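Local coordinates for protein glycosyl hydrolase, family 38 (Enterococcus faecalis, PDB 5KBP) that probably hydrolyses alpha-mannosidic linkages in carbohydrates, as a metal-binding bacterial alpha-mannosidase of glycoside hydrolase family 38, at residues K8-H14 against H226-G232; N38-L42 against P237-D241; E48-H53 against H260-D264; Y125-T129 against N192-N196. All coordinates share one frame. Residue numbers count along the deposited sequence, not the author numbering.

Contact 1. Residues K8-H14 against H226-G232; sequences KVYIVSH and HLLMMNG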
loop_
_atom_site.group_PDB
_atom_site.type_symbol
_atom_site.label_atom_id
_atom_site.label_comp_id
_atom_site.label_asym_id
_atom_site.label_seq_id
_atom_site.Cartn_x
_atom_site.Cartn_y
_atom_site.Cartn_z
ATOM N N LYS A 8 -1.403 35.555 -33.931
ATOM C CA LYS A 8 -0.530 34.420 -33.664
ATOM C C LYS A 8 -1.268 33.388 -32.826
ATOM O O LYS A 8 -1.930 33.736 -31.841
ATOM C CB LYS A 8 0.749 34.864 -32.955
ATOM C CG LYS A 8 1.651 35.735 -33.815
ATOM C CD LYS A 8 3.074 35.750 -33.287
ATOM C CE LYS A 8 4.002 36.493 -34.232
ATOM N NZ LYS A 8 5.427 36.359 -33.826
ATOM N N VAL A 9 -1.146 32.122 -33.215
ATOM C CA VAL A 9 -1.836 31.015 -32.565
ATOM C C VAL A 9 -0.776 30.117 -31.944
ATOM O O VAL A 9 -0.033 29.434 -32.661
ATOM C CB VAL A 9 -2.718 30.239 -33.551
ATOM C CG1 VAL A 9 -3.496 29.165 -32.827
ATOM C CG2 VAL A 9 -3.661 31.186 -34.280
ATOM N N TYR A 10 -0.699 30.116 -30.615
ATOM C CA TYR A 10 0.305 29.355 -29.879
ATOM C C TYR A 10 -0.297 28.016 -29.468
ATOM O O TYR A 10 -1.214 27.964 -28.641
ATOM C CB TYR A 10 0.793 30.138 -28.662
ATOM C CG TYR A 10 1.476 31.441 -29.010
ATOM C CD1 TYR A 10 0.736 32.587 -29.271
ATOM C CD2 TYR A 10 2.861 31.528 -29.079
ATOM C CE1 TYR A 10 1.352 33.778 -29.592
ATOM C CE2 TYR A 10 3.487 32.718 -29.398
ATOM C CZ TYR A 10 2.727 33.840 -29.653
ATOM O OH TYR A 10 3.341 35.030 -29.971
ATOM N N ILE A 11 0.224 26.936 -30.039
ATOM C CA ILE A 11 -0.272 25.587 -29.792
ATOM C C ILE A 11 0.690 24.904 -28.827
ATOM O O ILE A 11 1.842 24.622 -29.175
ATOM C CB ILE A 11 -0.417 24.801 -31.100
ATOM C CG1 ILE A 11 -1.380 25.532 -32.037
ATOM C CG2 ILE A 11 -0.900 23.386 -30.820
ATOM C CD1 ILE A 11 -1.262 25.123 -33.482
ATOM N N VAL A 12 0.218 24.634 -27.614
ATOM C CA VAL A 12 1.023 24.020 -26.564
ATOM C C VAL A 12 0.532 22.592 -26.375
ATOM O O VAL A 12 -0.572 22.366 -25.862
ATOM C CB VAL A 12 0.948 24.811 -25.251
ATOM C CG1 VAL A 12 1.692 24.079 -24.142
ATOM C CG2 VAL A 12 1.511 26.213 -25.444
ATOM N N SER A 13 1.347 21.625 -26.790
ATOM C CA SER A 13 1.025 20.222 -26.578
ATOM C C SER A 13 1.276 19.840 -25.124
ATOM O O SER A 13 2.259 20.271 -24.514
ATOM C CB SER A 13 1.850 19.336 -27.510
ATOM O OG SER A 13 1.528 19.590 -28.866
ATOM N N HIS A 14 0.380 19.028 -24.574
ATOM C CA HIS A 14 0.444 18.653 -23.168
ATOM C C HIS A 14 -0.411 17.412 -22.960
ATOM O O HIS A 14 -0.985 16.860 -23.903
ATOM C CB HIS A 14 -0.040 19.793 -22.270
ATOM C CG HIS A 14 -1.531 19.917 -22.217
ATOM N ND1 HIS A 14 -2.292 19.339 -21.224
ATOM C CD2 HIS A 14 -2.404 20.531 -23.050
ATOM C CE1 HIS A 14 -3.568 19.602 -21.439
ATOM N NE2 HIS A 14 -3.664 20.326 -22.541
ATOM N N HIS A 226 -2.400 37.395 -29.383
ATOM C CA HIS A 226 -1.726 36.134 -29.106
ATOM C C HIS A 226 -2.729 35.162 -28.498
ATOM O O HIS A 226 -3.286 35.425 -27.426
ATOM C CB HIS A 226 -0.537 36.357 -28.173
ATOM C CG HIS A 226 0.446 37.363 -28.687
ATOM N ND1 HIS A 226 1.421 37.048 -29.610
ATOM C CD2 HIS A 226 0.597 38.681 -28.417
ATOM C CE1 HIS A 226 2.133 38.127 -29.881
ATOM N NE2 HIS A 226 1.653 39.132 -29.171
ATOM N N LEU A 227 -2.954 34.045 -29.183
ATOM C CA LEU A 227 -3.999 33.094 -28.839
ATOM C C LEU A 227 -3.380 31.787 -28.363
ATOM O O LEU A 227 -2.363 31.339 -28.902
ATOM C CB LEU A 227 -4.905 32.842 -30.046
ATOM C CG LEU A 227 -5.307 34.104 -30.815
ATOM C CD1 LEU A 227 -5.804 33.757 -32.208
ATOM C CD2 LEU A 227 -6.360 34.880 -30.047
ATOM N N LEU A 228 -4.003 31.174 -27.358
ATOM C CA LEU A 228 -3.493 29.961 -26.730
ATOM C C LEU A 228 -4.402 28.788 -27.074
ATOM O O LEU A 228 -5.594 28.806 -26.747
ATOM C CB LEU A 228 -3.391 30.134 -25.214
ATOM C CG LEU A 228 -2.810 28.954 -24.429
ATOM C CD1 LEU A 228 -1.339 28.751 -24.752
ATOM C CD2 LEU A 228 -3.008 29.147 -22.934
ATOM N N MET A 229 -3.839 27.777 -27.733
ATOM C CA MET A 229 -4.532 26.528 -28.025
ATOM C C MET A 229 -3.860 25.415 -27.232
ATOM O O MET A 229 -2.682 25.114 -27.457
ATOM C CB MET A 229 -4.505 26.213 -29.521
ATOM C CG MET A 229 -5.156 27.264 -30.403
ATOM S SD MET A 229 -6.912 27.492 -30.074
ATOM C CE MET A 229 -7.527 25.835 -30.357
ATOM N N MET A 230 -4.602 24.812 -26.309
ATOM C CA MET A 230 -4.074 23.753 -25.455
ATOM C C MET A 230 -4.285 22.411 -26.147
ATOM O O MET A 230 -5.408 21.898 -26.203
ATOM C CB MET A 230 -4.742 23.791 -24.084
ATOM C CG MET A 230 -4.435 25.057 -23.299
ATOM S SD MET A 230 -2.668 25.260 -22.985
ATOM C CE MET A 230 -2.340 23.796 -22.008
ATOM N N ASN A 231 -3.198 21.839 -26.666
ATOM C CA ASN A 231 -3.253 20.616 -27.468
ATOM C C ASN A 231 -3.107 19.407 -26.544
ATOM O O ASN A 231 -2.040 18.801 -26.411
ATOM C CB ASN A 231 -2.182 20.656 -28.552
ATOM C CG ASN A 231 -2.073 19.357 -29.320
ATOM O OD1 ASN A 231 -1.014 18.734 -29.352
ATOM N ND2 ASN A 231 -3.169 18.939 -29.941
ATOM N N GLY A 232 -4.211 19.056 -25.898
ATOM C CA GLY A 232 -4.223 17.925 -24.992
ATOM C C GLY A 232 -5.459 17.945 -24.122
ATOM O O GLY A 232 -6.295 18.849 -24.206
#
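Val9 packs side by side with Met229 (CG1 to CG 3.5 Å) and Leu227 (CG2 to CD1 3.9 Å) on one face of the sheet. Ile11 continues this face, which ends in a polar pair where Ser13 OG donates to Asn231 OD1 (2.7 Å). The other face carries Tyr10 and Val12 with His226, Leu228 and Met230. Tyr10 OH is hydrogen-bonded to His226 ND1 at 2.8 Å, and Val12 CG2 touches Leu228 CD1 at 3.9 Å.

A parallel ladder runs in one-to-one register from Lys8–His226 to Ser13–Asn231. Tyr10 and Val12 each use both N and O, pairing with odd residues opposite: Tyr10 N to Leu227 O (2.7 Å), Met229 N to Tyr10 O (2.8 Å), Asn231 N to Val12 O (2.8 Å). Beyond the ladder, Gly232 CA lies over the His14 ring in a CH-pi contact, and a CB there would clash with His14 O.

The pair belongs to a parallel alpha/beta core, consistent with the family 38 N-terminal domain. Strand 7-13 is flanked by 226-231 and 256-260, where Tyr256, a calcium ligand of this protein whose site is empty here, packs on Val9; helix 204-219 covers Leu227 and Met229, and helix 263-270 covers Val12 and Leu228.

Contact 2. Residues N38-L42 against P237-D241; sequences NVLDL and PVQRD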
loop_
_atom_site.group_PDB
_atom_site.type_symbol
_atom_site.label_atom_id
_atom_site.label_comp_id
_atom_site.label_asym_id
_atom_site.label_seq_id
_atom_site.Cartn_x
_atom_site.Cartn_y
_atom_site.Cartn_z
ATOM N N ASN A 38 6.257 7.960 -26.298
ATOM C CA ASN A 38 5.888 8.603 -27.553
ATOM C C ASN A 38 6.322 10.062 -27.605
ATOM O O ASN A 38 6.649 10.566 -28.685
ATOM C CB ASN A 38 4.378 8.491 -27.774
ATOM C CG ASN A 38 3.936 7.067 -28.060
ATOM O OD1 ASN A 38 4.666 6.292 -28.679
ATOM N ND2 ASN A 38 2.738 6.716 -27.609
ATOM N N VAL A 39 6.331 10.756 -26.464
ATOM C CA VAL A 39 6.798 12.139 -26.450
ATOM C C VAL A 39 8.291 12.198 -26.746
ATOM O O VAL A 39 8.746 13.021 -27.550
ATOM C CB VAL A 39 6.457 12.809 -25.106
ATOM C CG1 VAL A 39 7.129 14.171 -25.007
ATOM C CG2 VAL A 39 4.955 12.946 -24.955
ATOM N N LEU A 40 9.076 11.327 -26.105
ATOM C CA LEU A 40 10.500 11.250 -26.412
ATOM C C LEU A 40 10.737 10.847 -27.860
ATOM O O LEU A 40 11.721 11.281 -28.472
ATOM C CB LEU A 40 11.189 10.266 -25.466
ATOM C CG LEU A 40 11.176 10.634 -23.980
ATOM C CD1 LEU A 40 11.898 9.582 -23.150
ATOM C CD2 LEU A 40 11.794 12.004 -23.769
ATOM N N ASP A 41 9.857 10.016 -28.422
ATOM C CA ASP A 41 9.960 9.662 -29.835
ATOM C C ASP A 41 9.844 10.904 -30.712
ATOM O O ASP A 41 10.635 11.100 -31.642
ATOM C CB ASP A 41 8.877 8.640 -30.188
ATOM C CG ASP A 41 9.155 7.907 -31.490
ATOM O OD1 ASP A 41 9.668 8.528 -32.444
ATOM O OD2 ASP A 41 8.848 6.699 -31.558
ATOM N N LEU A 42 8.865 11.762 -30.419
ATOM C CA LEU A 42 8.684 12.981 -31.202
ATOM C C LEU A 42 9.810 13.978 -30.952
ATOM O O LEU A 42 10.236 14.684 -31.873
ATOM C CB LEU A 42 7.330 13.612 -30.876
ATOM C CG LEU A 42 6.085 12.900 -31.407
ATOM C CD1 LEU A 42 4.837 13.427 -30.722
ATOM C CD2 LEU A 42 5.987 13.078 -32.915
ATOM N N PRO A 237 -3.078 10.780 -25.203
ATOM C CA PRO A 237 -1.810 10.482 -25.875
ATOM C C PRO A 237 -1.362 11.675 -26.704
ATOM O O PRO A 237 -2.179 12.435 -27.229
ATOM C CB PRO A 237 -2.147 9.278 -26.761
ATOM C CG PRO A 237 -3.385 8.688 -26.159
ATOM C CD PRO A 237 -4.146 9.844 -25.588
ATOM N N VAL A 238 -0.045 11.848 -26.806
ATOM C CA VAL A 238 0.493 12.978 -27.550
ATOM C C VAL A 238 0.161 12.811 -29.028
ATOM O O VAL A 238 0.296 11.717 -29.595
ATOM C CB VAL A 238 2.006 13.115 -27.311
ATOM C CG1 VAL A 238 2.752 11.856 -27.747
ATOM C CG2 VAL A 238 2.547 14.352 -28.015
ATOM N N GLN A 239 -0.305 13.890 -29.652
ATOM C CA GLN A 239 -0.725 13.846 -31.048
ATOM C C GLN A 239 0.498 13.663 -31.939
ATOM O O GLN A 239 1.309 14.582 -32.092
ATOM C CB GLN A 239 -1.485 15.120 -31.406
ATOM C CG GLN A 239 -1.980 15.166 -32.839
ATOM C CD GLN A 239 -2.824 16.391 -33.120
ATOM O OE1 GLN A 239 -3.350 17.021 -32.202
ATOM N NE2 GLN A 239 -2.956 16.738 -34.394
ATOM N N ARG A 240 0.628 12.473 -32.531
ATOM C CA ARG A 240 1.827 12.145 -33.294
ATOM C C ARG A 240 1.956 12.989 -34.557
ATOM O O ARG A 240 3.076 13.251 -35.009
ATOM C CB ARG A 240 1.828 10.657 -33.644
ATOM C CG ARG A 240 2.323 9.764 -32.517
ATOM C CD ARG A 240 1.903 8.318 -32.715
ATOM N NE ARG A 240 2.787 7.395 -32.008
ATOM C CZ ARG A 240 2.486 6.130 -31.733
ATOM N NH1 ARG A 240 1.311 5.632 -32.094
ATOM N NH2 ARG A 240 3.357 5.366 -31.088
ATOM N N ASP A 241 0.837 13.421 -35.138
ATOM C CA ASP A 241 0.846 14.219 -36.359
ATOM C C ASP A 241 0.620 15.703 -36.082
ATOM O O ASP A 241 0.066 16.413 -36.928
ATOM C CB ASP A 241 -0.202 13.696 -37.341
ATOM C CG ASP A 241 -1.605 13.728 -36.767
ATOM O OD1 ASP A 241 -1.755 13.488 -35.551
ATOM O OD2 ASP A 241 -2.557 13.996 -37.529
HETATM O O HOH W 1 1.093 8.844 -26.115
#
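Pro237 opens an extended run of backbone and makes no direct contact with the helix; its ring instead packs on Lys478 of the second subunit. Val238 comes next and carries most of the apolar contact. Its CA lies 6.5 Å from the CA of Val39, and its side chain points at the helix, with CG1 3.7 Å from both Asn38 CB and Val39 CG2, and CG2 3.7 Å from Leu42 CD1. Residues 38, 39 and 42 present one face of the helix, since position 42 comes one turn after 38, and Val238 sits against all three. A water bridges the Asn38 side chain and the Val238 backbone, accepting from ND2 (3.1 Å) and N (3.3 Å). In fold terms, the loop between strand 226-231 and helix 242-252 is laid across helix 25-45, which follows strand 7-13, so connections of two neighbouring core strands meet; Phe52 packs against both Val39 and Val238. Gln239 turns its side chain away, toward Asn231, while its O stays 4.0 Å from Leu42 CD1. Arg240 starts sideways, but its end comes back to Asn38: NH2 gives a weak hydrogen bond to Asn38 OD1 (2.9 Å), Asn38 ND2 lies over the guanidinium face, and the Arg240 O is 3.6 Å from Leu42 CD2. Asp241 takes the N-cap position of helix 242-252 without a side-chain capping bond, and its OD2 is hydrogen-bonded to Ser202.

Contact 3. Residues E48-H53 against H260-D264; sequences EFNSFH and HSNFD
Residues 48-53 run as a loop into strand 52-53, at 27° to the end-to-end direction of 260-263; CA atoms lie 5.7 Å apart for Asn50–His260 and 6.5 Å for Ser51–Asn262. Phi/psi are -69/-66 at Asn50, -162/175 at Ser51 and -160/168 at Asn262. Phe49 (chi1 t) offers its ring face to the His260 edge (chi1 t) in a T-shaped pair, centroids 5.0 Å apart. Asn50 N donates to His260 ND1 (3.0 Å). Asn50 (chi1 t) also takes two bonds on OD1, from Asn262 ND2 and from Ser51 OG, each 2.8 Å. A water donates to Ser51 O and Ser261 O (both 2.7 Å). His53 (chi1 t) likewise takes the Phe263 edge (chi1 m) on its ring face, centroids 4.7 Å apart.

Asn262 (chi1 p) N-caps helix 263-270, its OD1 accepting from Asp265 N, so the segments meet where a core strand passes into its helix. Because His260 ND1 accepts while NE2 bonds to Ser13 OG, itself a donor to Asn231, a neutral imidazole protonated on NE2 is likely.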
loop_
_atom_site.group_PDB
_atom_site.type_symbol
_atom_site.label_atom_id
_atom_site.label_comp_id
_atom_site.label_asym_id
_atom_site.label_seq_id
_atom_site.Cartn_x
_atom_site.Cartn_y
_atom_site.Cartn_z
ATOM N N GLU A 48 10.232 19.629 -36.206
ATOM C CA GLU A 48 9.295 20.720 -35.995
ATOM C C GLU A 48 8.568 20.629 -34.662
ATOM O O GLU A 48 7.841 21.561 -34.306
ATOM C CB GLU A 48 8.271 20.763 -37.135
ATOM C CG GLU A 48 8.892 20.812 -38.521
ATOM C CD GLU A 48 9.665 22.092 -38.773
ATOM O OE1 GLU A 48 9.349 23.118 -38.134
ATOM O OE2 GLU A 48 10.591 22.070 -39.610
ATOM N N PHE A 49 8.747 19.537 -33.923
ATOM C CA PHE A 49 8.150 19.399 -32.599
ATOM C C PHE A 49 8.881 20.316 -31.626
ATOM O O PHE A 49 10.029 20.053 -31.255
ATOM C CB PHE A 49 8.217 17.945 -32.140
ATOM C CG PHE A 49 7.389 17.654 -30.921
ATOM C CD1 PHE A 49 6.054 17.307 -31.044
ATOM C CD2 PHE A 49 7.945 17.727 -29.654
ATOM C CE1 PHE A 49 5.287 17.039 -29.925
ATOM C CE2 PHE A 49 7.183 17.460 -28.531
ATOM C CZ PHE A 49 5.852 17.114 -28.668
ATOM N N ASN A 50 8.218 21.395 -31.214
ATOM C CA ASN A 50 8.838 22.391 -30.349
ATOM C C ASN A 50 9.093 21.835 -28.954
ATOM O O ASN A 50 10.249 21.693 -28.539
ATOM C CB ASN A 50 7.961 23.641 -30.267
ATOM C CG ASN A 50 8.527 24.692 -29.334
ATOM O OD1 ASN A 50 8.120 24.795 -28.177
ATOM N ND2 ASN A 50 9.472 25.480 -29.833
ATOM N N SER A 51 8.027 21.520 -28.224
ATOM C CA SER A 51 8.163 21.054 -26.852
ATOM C C SER A 51 6.874 20.363 -26.430
ATOM O O SER A 51 5.882 20.344 -27.163
ATOM C CB SER A 51 8.496 22.210 -25.903
ATOM O OG SER A 51 7.505 23.220 -25.970
ATOM N N PHE A 52 6.909 19.792 -25.228
ATOM C CA PHE A 52 5.756 19.137 -24.622
ATOM C C PHE A 52 5.702 19.532 -23.156
ATOM O O PHE A 52 6.676 19.340 -22.422
ATOM C CB PHE A 52 5.845 17.613 -24.763
ATOM C CG PHE A 52 4.610 16.884 -24.307
ATOM C CD1 PHE A 52 3.540 16.700 -25.170
ATOM C CD2 PHE A 52 4.524 16.369 -23.024
ATOM C CE1 PHE A 52 2.405 16.025 -24.757
ATOM C CE2 PHE A 52 3.391 15.694 -22.606
ATOM C CZ PHE A 52 2.331 15.522 -23.473
ATOM N N HIS A 53 4.573 20.087 -22.730
ATOM C CA HIS A 53 4.410 20.540 -21.355
ATOM C C HIS A 53 4.000 19.358 -20.484
ATOM O O HIS A 53 2.928 18.775 -20.682
ATOM C CB HIS A 53 3.374 21.658 -21.275
ATOM C CG HIS A 53 3.349 22.360 -19.954
ATOM N ND1 HIS A 53 2.359 22.148 -19.019
ATOM C CD2 HIS A 53 4.191 23.270 -19.412
ATOM C CE1 HIS A 53 2.592 22.900 -17.958
ATOM N NE2 HIS A 53 3.698 23.590 -18.171
ATOM N N HIS A 260 3.867 25.999 -33.091
ATOM C CA HIS A 260 4.060 25.048 -32.006
ATOM C C HIS A 260 4.959 25.697 -30.961
ATOM O O HIS A 260 6.122 26.007 -31.242
ATOM C CB HIS A 260 4.674 23.749 -32.524
ATOM C CG HIS A 260 4.376 22.558 -31.665
ATOM N ND1 HIS A 260 5.281 21.540 -31.459
ATOM C CD2 HIS A 260 3.267 22.223 -30.963
ATOM C CE1 HIS A 260 4.746 20.632 -30.663
ATOM N NE2 HIS A 260 3.524 21.022 -30.349
ATOM N N SER A 261 4.417 25.933 -29.767
ATOM C CA SER A 261 5.125 26.754 -28.792
ATOM C C SER A 261 5.097 26.148 -27.395
ATOM O O SER A 261 4.995 24.928 -27.234
ATOM C CB SER A 261 4.529 28.163 -28.768
ATOM O OG SER A 261 5.371 29.069 -28.076
ATOM N N ASN A 262 5.193 27.004 -26.382
ATOM C CA ASN A 262 5.271 26.572 -24.994
ATOM C C ASN A 262 4.870 27.743 -24.109
ATOM O O ASN A 262 4.772 28.885 -24.563
ATOM C CB ASN A 262 6.674 26.066 -24.645
ATOM C CG ASN A 262 7.761 27.043 -25.048
ATOM O OD1 ASN A 262 8.014 28.026 -24.352
ATOM N ND2 ASN A 262 8.412 26.775 -26.175
ATOM N N PHE A 263 4.647 27.443 -22.828
ATOM C CA PHE A 263 4.149 28.462 -21.910
ATOM C C PHE A 263 5.163 29.576 -21.678
ATOM O O PHE A 263 4.769 30.728 -21.464
ATOM C CB PHE A 263 3.749 27.824 -20.582
ATOM C CG PHE A 263 2.372 27.237 -20.589
ATOM C CD1 PHE A 263 1.265 28.055 -20.743
ATOM C CD2 PHE A 263 2.179 25.874 -20.439
ATOM C CE1 PHE A 263 -0.008 27.526 -20.750
ATOM C CE2 PHE A 263 0.907 25.338 -20.445
ATOM C CZ PHE A 263 -0.187 26.166 -20.601
ATOM N N ASP A 264 6.460 29.265 -21.716
ATOM C CA ASP A 264 7.473 30.298 -21.522
ATOM C C ASP A 264 7.424 31.336 -22.637
ATOM O O ASP A 264 7.467 32.544 -22.380
ATOM C CB ASP A 264 8.860 29.663 -21.439
ATOM C CG ASP A 264 9.043 28.832 -20.190
ATOM O OD1 ASP A 264 8.601 29.279 -19.110
ATOM O OD2 ASP A 264 9.622 27.730 -20.287
HETATM O O HOH W 2 10.908 27.730 -28.303
HETATM O O HOH W 3 4.086 22.399 -26.940
#

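Contact 4. Residues Y125-T129 against N192-N196; sequences YFPDT and NWYSN
Residues 125-126 are the end of a strand, after which the chain bends: Pro127 has helical angles (-69/-29) and Asp128 opens to -134/21. The facing segment is a loop with a positive phi at Trp193 (66/165), followed by Tyr194 at -81/24. Closest in register are Pro127 and Tyr194, CA atoms 6.8 Å apart.

Tyr194 (chi1 p) directs its ring at the bend, with CD2 3.7 Å from Pro127 CB and CE2 3.3 Å from Pro127 O, which lies at the ring edge. Asp128 (chi1 t) sets OD1 3.4 Å from Trp193 CZ2, also at the ring edge, and CG 3.6 Å from Tyr194 OH. No hydrogen bond joins the segments: Asp128 OD1 forms a salt bridge with Arg152, Tyr194 OH bonds to Asp234, and Tyr194 O to His14 NE2. This is a cluster of loops that follow strands 124-126 and 184-189, joined by His14 after strand 7-13 and Asp234 after strand 226-231, probably near the active-site end of an alpha/beta glycosidase domain.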
loop_
_atom_site.group_PDB
_atom_site.type_symbol
_atom_site.label_atom_id
_atom_site.label_comp_id
_atom_site.label_asym_id
_atom_site.label_seq_id
_atom_site.Cartn_x
_atom_site.Cartn_y
_atom_site.Cartn_z
ATOM N N TYR A 125 0.613 26.206 -12.187
ATOM C CA TYR A 125 -0.207 25.345 -13.035
ATOM C C TYR A 125 -1.338 24.763 -12.192
ATOM O O TYR A 125 -1.127 23.831 -11.413
ATOM C CB TYR A 125 0.654 24.252 -13.665
ATOM C CG TYR A 125 0.102 23.670 -14.949
ATOM C CD1 TYR A 125 -0.071 24.463 -16.075
ATOM C CD2 TYR A 125 -0.217 22.322 -15.043
ATOM C CE1 TYR A 125 -0.567 23.933 -17.255
ATOM C CE2 TYR A 125 -0.710 21.783 -16.216
ATOM C CZ TYR A 125 -0.883 22.592 -17.320
ATOM O OH TYR A 125 -1.375 22.058 -18.488
ATOM N N PHE A 126 -2.540 25.317 -12.354
ATOM C CA PHE A 126 -3.740 24.831 -11.670
ATOM C C PHE A 126 -4.850 24.574 -12.686
ATOM O O PHE A 126 -5.925 25.175 -12.614
ATOM C CB PHE A 126 -4.203 25.830 -10.611
ATOM C CG PHE A 126 -3.136 26.220 -9.632
ATOM C CD1 PHE A 126 -2.924 25.474 -8.486
ATOM C CD2 PHE A 126 -2.352 27.342 -9.852
ATOM C CE1 PHE A 126 -1.948 25.831 -7.581
ATOM C CE2 PHE A 126 -1.372 27.704 -8.948
ATOM C CZ PHE A 126 -1.172 26.948 -7.812
ATOM N N PRO A 127 -4.630 23.664 -13.639
ATOM C CA PRO A 127 -5.598 23.527 -14.738
ATOM C C PRO A 127 -6.935 22.951 -14.308
ATOM O O PRO A 127 -7.958 23.271 -14.927
ATOM C CB PRO A 127 -4.875 22.600 -15.722
ATOM C CG PRO A 127 -3.999 21.766 -14.856
ATOM C CD PRO A 127 -3.555 22.658 -13.724
ATOM N N ASP A 128 -6.968 22.121 -13.262
ATOM C CA ASP A 128 -8.193 21.438 -12.866
ATOM C C ASP A 128 -8.436 21.516 -11.362
ATOM O O ASP A 128 -9.190 20.702 -10.819
ATOM C CB ASP A 128 -8.154 19.976 -13.322
ATOM C CG ASP A 128 -9.534 19.370 -13.457
ATOM O OD1 ASP A 128 -10.498 20.134 -13.674
ATOM O OD2 ASP A 128 -9.655 18.131 -13.347
ATOM N N THR A 129 -7.822 22.480 -10.679
ATOM C CA THR A 129 -7.953 22.573 -9.230
ATOM C C THR A 129 -9.359 23.027 -8.852
ATOM O O THR A 129 -9.874 24.012 -9.390
ATOM C CB THR A 129 -6.915 23.542 -8.663
ATOM O OG1 THR A 129 -5.614 23.190 -9.150
ATOM C CG2 THR A 129 -6.908 23.487 -7.142
ATOM N N ASN A 192 -11.573 28.589 -22.577
ATOM C CA ASN A 192 -12.162 27.482 -23.319
ATOM C C ASN A 192 -11.593 26.142 -22.866
ATOM O O ASN A 192 -11.449 25.218 -23.670
ATOM C CB ASN A 192 -11.960 27.675 -24.821
ATOM C CG ASN A 192 -12.944 28.661 -25.417
ATOM O OD1 ASN A 192 -14.077 28.305 -25.739
ATOM N ND2 ASN A 192 -12.516 29.909 -25.568
ATOM N N TRP A 193 -11.251 26.041 -21.577
ATOM C CA TRP A 193 -10.711 24.834 -20.956
ATOM C C TRP A 193 -9.336 24.485 -21.516
ATOM O O TRP A 193 -8.921 25.024 -22.547
ATOM C CB TRP A 193 -11.685 23.661 -21.125
ATOM C CG TRP A 193 -11.564 22.606 -20.069
ATOM C CD1 TRP A 193 -11.350 21.273 -20.266
ATOM C CD2 TRP A 193 -11.649 22.793 -18.649
ATOM N NE1 TRP A 193 -11.300 20.619 -19.059
ATOM C CE2 TRP A 193 -11.479 21.530 -18.051
ATOM C CE3 TRP A 193 -11.853 23.908 -17.827
ATOM C CZ2 TRP A 193 -11.508 21.348 -16.669
ATOM C CZ3 TRP A 193 -11.879 23.725 -16.455
ATOM C CH2 TRP A 193 -11.706 22.455 -15.891
ATOM N N TYR A 194 -8.610 23.595 -20.835
ATOM C CA TYR A 194 -7.287 23.183 -21.289
ATOM C C TYR A 194 -7.340 22.124 -22.386
ATOM O O TYR A 194 -6.369 21.378 -22.563
ATOM C CB TYR A 194 -6.447 22.681 -20.108
ATOM C CG TYR A 194 -7.094 21.599 -19.266
ATOM C CD1 TYR A 194 -7.136 20.279 -19.701
ATOM C CD2 TYR A 194 -7.636 21.894 -18.022
ATOM C CE1 TYR A 194 -7.719 19.288 -18.929
ATOM C CE2 TYR A 194 -8.217 20.910 -17.243
ATOM C CZ TYR A 194 -8.256 19.610 -17.701
ATOM O OH TYR A 194 -8.836 18.631 -16.925
ATOM N N SER A 195 -8.444 22.047 -23.130
ATOM C CA SER A 195 -8.604 21.057 -24.184
ATOM C C SER A 195 -9.118 21.658 -25.485
ATOM O O SER A 195 -9.555 20.908 -26.366
ATOM C CB SER A 195 -9.549 19.941 -23.728
ATOM O OG SER A 195 -10.802 20.469 -23.330
ATOM N N ASN A 196 -9.078 22.985 -25.632
ATOM C CA ASN A 196 -9.631 23.611 -26.830
ATOM C C ASN A 196 -8.858 23.217 -28.081
ATOM O O ASN A 196 -9.430 23.178 -29.176
ATOM C CB ASN A 196 -9.647 25.131 -26.670
ATOM C CG ASN A 196 -8.258 25.714 -26.507
ATOM O OD1 ASN A 196 -7.386 25.107 -25.887
ATOM N ND2 ASN A 196 -8.043 26.898 -27.070
#

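In the fold
All four contacts lie in the family 38 N-terminal domain. Contacts 1, 3 and 4 are buried; contact 2 is only partly so, and touches the second subunit at Pro237. Contact 1 is the regular strand ladder that the others adjoin. Contact 3 continues from it through Ser13, which bonds to His260 and His53, and trades the ladder for side-chain hydrogen bonds and T-shaped rings. Contact 2, mostly apolar with one weak bond, reaches contact 1 by Asn231–Gln239 and contact 3 through Phe49 and Phe52. Contact 4 has no hydrogen bond of its own, yet Tyr194 and Asn196 bond to His14 and Met230, while Tyr125 touches His53 and Phe263. Contacts 2 and 4 do not touch.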